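Local coordinates for amidase, hydantoinase/carbamoylase family (Burkholderia vietnamiensis, PDB 5I4M), which probably hydrolyses N-carbamoyl-L-amino acids as a dimeric M20-family amidase that binds two zinc ions per subunit, at residues A[275-280]-A[317-322]. Numbering follows the deposited sequence.
Sequences LDHAPY and AKMDAA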
ATOM      1  N   LEU A 275     -14.637 -18.743   6.991  1.00 14.12           N
ATOM      2  CA  LEU A 275     -14.745 -20.191   6.899  1.00 15.42           C
ATOM      3  C   LEU A 275     -15.545 -20.777   8.061  1.00 16.94           C
ATOM      4  O   LEU A 275     -16.158 -21.842   7.914  1.00 15.55           O
ATOM      5  CB  LEU A 275     -13.349 -20.805   6.834  1.00 12.40           C
ATOM      6  CG  LEU A 275     -12.522 -20.428   5.611  1.00 16.69           C
ATOM      7  CD1 LEU A 275     -11.104 -20.979   5.751  1.00 20.94           C
ATOM      8  CD2 LEU A 275     -13.187 -20.974   4.352  1.00 20.18           C
ATOM      9  N   ASP A 276     -15.559 -20.105   9.214  1.00 13.96           N
ATOM     10  CA  ASP A 276     -16.301 -20.631  10.355  1.00 14.44           C
ATOM     11  C   ASP A 276     -17.807 -20.498  10.183  1.00 15.69           C
ATOM     12  O   ASP A 276     -18.561 -21.038  11.001  1.00 15.36           O
ATOM     13  CB  ASP A 276     -15.877 -19.928  11.645  1.00 15.42           C
ATOM     14  CG  ASP A 276     -14.560 -20.456  12.204  1.00 22.76           C
ATOM     15  OD1 ASP A 276     -14.078 -21.512  11.744  1.00 24.61           O
ATOM     16  OD2 ASP A 276     -14.014 -19.813  13.123  1.00 29.64           O
ATOM     17  N   HIS A 277     -18.264 -19.785   9.163  1.00 12.07           N
ATOM     18  CA  HIS A 277     -19.686 -19.592   8.914  1.00 12.21           C
ATOM     19  C   HIS A 277     -20.027 -20.071   7.514  1.00 13.88           C
ATOM     20  O   HIS A 277     -20.807 -19.460   6.784  1.00 15.81           O
ATOM     21  CB  HIS A 277     -20.066 -18.133   9.163  1.00 13.44           C
ATOM     22  CG  HIS A 277     -19.756 -17.698  10.560  1.00 15.21           C
ATOM     23  ND1 HIS A 277     -18.532 -17.177  10.923  1.00 14.39           N
ATOM     24  CD2 HIS A 277     -20.472 -17.808  11.705  1.00 16.69           C
ATOM     25  CE1 HIS A 277     -18.524 -16.937  12.222  1.00 13.48           C
ATOM     26  NE2 HIS A 277     -19.688 -17.315  12.723  1.00 15.95           N
ATOM     27  N   ALA A 278     -19.419 -21.193   7.140  1.00 16.85           N
ATOM     28  CA  ALA A 278     -19.719 -21.849   5.881  1.00 16.29           C
ATOM     29  C   ALA A 278     -21.111 -22.489   5.948  1.00 12.23           C
ATOM     30  O   ALA A 278     -21.599 -22.822   7.031  1.00 13.36           O
ATOM     31  CB  ALA A 278     -18.657 -22.908   5.580  1.00 16.56           C
ATOM     32  N   PRO A 279     -21.773 -22.684   4.802  1.00 10.96           N
ATOM     33  CA  PRO A 279     -21.252 -22.449   3.452  1.00 12.21           C
ATOM     34  C   PRO A 279     -21.420 -21.042   2.898  1.00 13.50           C
ATOM     35  O   PRO A 279     -20.882 -20.764   1.831  1.00 13.46           O
ATOM     36  CB  PRO A 279     -22.070 -23.426   2.608  1.00 16.21           C
ATOM     37  CG  PRO A 279     -23.377 -23.467   3.291  1.00 14.48           C
ATOM     38  CD  PRO A 279     -23.044 -23.425   4.769  1.00 12.02           C
ATOM     39  N   TYR A 280     -22.169 -20.171   3.560  1.00 14.04           N
ATOM     40  CA  TYR A 280     -22.533 -18.918   2.917  1.00 11.20           C
ATOM     41  C   TYR A 280     -21.766 -17.705   3.423  1.00 10.87           C
ATOM     42  O   TYR A 280     -21.910 -16.632   2.834  1.00 14.17           O
ATOM     43  CB  TYR A 280     -24.029 -18.651   3.076  1.00 10.12           C
ATOM     44  CG  TYR A 280     -24.871 -19.732   2.460  1.00 13.13           C
ATOM     45  CD1 TYR A 280     -24.647 -20.153   1.152  1.00 15.15           C
ATOM     46  CD2 TYR A 280     -25.878 -20.341   3.185  1.00 17.95           C
ATOM     47  CE1 TYR A 280     -25.421 -21.150   0.589  1.00 20.34           C
ATOM     48  CE2 TYR A 280     -26.647 -21.336   2.633  1.00 21.74           C
ATOM     49  CZ  TYR A 280     -26.417 -21.735   1.341  1.00 23.18           C
ATOM     50  OH  TYR A 280     -27.192 -22.729   0.806  1.00 27.51           O
ATOM     51  N   ALA A 317     -24.266 -10.907  12.291  1.00  9.45           N
ATOM     52  CA  ALA A 317     -23.967 -10.236  13.554  1.00  9.71           C
ATOM     53  C   ALA A 317     -22.966 -11.037  14.385  1.00 14.07           C
ATOM     54  O   ALA A 317     -22.126 -10.457  15.089  1.00 13.90           O
ATOM     55  CB  ALA A 317     -25.258  -9.990  14.334  1.00 10.88           C
ATOM     56  N   LYS A 318     -23.049 -12.369  14.327  1.00 13.07           N
ATOM     57  CA  LYS A 318     -22.069 -13.219  15.005  1.00 10.52           C
ATOM     58  C   LYS A 318     -20.671 -13.000  14.447  1.00 10.00           C
ATOM     59  O   LYS A 318     -19.682 -12.972  15.194  1.00 11.35           O
ATOM     60  CB  LYS A 318     -22.486 -14.685  14.851  1.00 10.94           C
ATOM     61  CG  LYS A 318     -21.561 -15.738  15.454  1.00 11.33           C
ATOM     62  CD  LYS A 318     -22.110 -17.138  15.133  1.00 11.78           C
ATOM     63  CE  LYS A 318     -21.308 -18.259  15.792  1.00 12.33           C
ATOM     64  NZ  LYS A 318     -19.847 -18.208  15.468  1.00 12.41           N
ATOM     65  N   MET A 319     -20.568 -12.848  13.129  1.00  9.48           N
ATOM     66  CA  MET A 319     -19.275 -12.559  12.525  1.00  9.01           C
ATOM     67  C   MET A 319     -18.740 -11.218  13.015  1.00  8.78           C
ATOM     68  O   MET A 319     -17.557 -11.100  13.356  1.00 11.20           O
ATOM     69  CB  MET A 319     -19.403 -12.577  10.998  1.00  8.57           C
ATOM     70  CG  MET A 319     -19.850 -13.928  10.421  1.00 10.19           C
ATOM     71  SD  MET A 319     -20.345 -13.850   8.685  1.00 11.71           S
ATOM     72  CE  MET A 319     -18.773 -13.510   7.870  1.00 10.63           C
ATOM     73  N   ASP A 320     -19.604 -10.199  13.047  1.00 10.36           N
ATOM     74  CA  ASP A 320     -19.247  -8.892  13.591  1.00  8.61           C
ATOM     75  C   ASP A 320     -18.658  -9.007  14.992  1.00 11.56           C
ATOM     76  O   ASP A 320     -17.587  -8.452  15.278  1.00 10.07           O
ATOM     77  CB  ASP A 320     -20.486  -7.990  13.608  1.00 12.31           C
ATOM     78  CG  ASP A 320     -20.262  -6.694  14.375  1.00 11.45           C
ATOM     79  OD1 ASP A 320     -19.585  -5.789  13.849  1.00 11.76           O
ATOM     80  OD2 ASP A 320     -20.779  -6.569  15.503  1.00 12.67           O
ATOM     81  N   ALA A 321     -19.345  -9.728  15.883  1.00 11.45           N
ATOM     82  CA  ALA A 321     -18.874  -9.823  17.262  1.00 11.13           C
ATOM     83  C   ALA A 321     -17.540 -10.555  17.332  1.00 13.28           C
ATOM     84  O   ALA A 321     -16.662 -10.188  18.124  1.00 12.90           O
ATOM     85  CB  ALA A 321     -19.926 -10.514  18.136  1.00 13.06           C
ATOM     86  N   ALA A 322     -17.358 -11.568  16.479  1.00 11.13           N
ATOM     87  CA  ALA A 322     -16.109 -12.323  16.463  1.00 12.41           C
ATOM     88  C   ALA A 322     -14.957 -11.468  15.971  1.00 11.99           C
ATOM     89  O   ALA A 322     -13.841 -11.565  16.493  1.00 12.10           O
ATOM     90  CB  ALA A 322     -16.256 -13.573  15.592  1.00 10.29           C
TER
HETATM   91  O   HOH W   1     -20.568 -20.706  13.375  1.00 15.45           O
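Lys318 reaches across to His277, in the turn that follows helix 259-276. The lysine leaves helix 313-334 with CG anti to the backbone N (chi1 178°) and stays extended through CE. It bends only at the last torsion (chi4 -55°), which turns the ammonium group toward NE2 at the ring edge. Lys318 NZ donates a hydrogen bond to His277 NE2 at 2.9 Å. The approach is at the ring edge but not quite flat, since NZ stands 24° out of the ring plane. Lys318 CD lies in plane at the same edge, 3.4 Å from His277 NE2. A water also links the two segments. It donates to Asp276 O at 3.1 Å and accepts a weak bond from Lys318 NZ.

Met319, one residue on, meets a face of the ring. Its CG sits over that face, 3.7 Å from the ring centroid, in a CH-pi contact displaced toward ND1. Met319 SD lies farther out and oblique to the ring. The methionine also touches Ile273 of helix 259-276 and Phe308 of strand 297-310. Its side chain thus joins helix 313-334 to helix 259-276 and to strand 297-310, in the M20 dimerisation region. Ala322, a turn later, packs on Ile273 as well.

The histidine is gripped at both nitrogens. ND1 is hydrogen-bonded to Ile273 O, so it should carry the ring proton, and NE2 accepts from the lysine. This pattern is consistent with a neutral imidazole protonated at ND1, and the adjacent ammonium charge would probably disfavour a second proton.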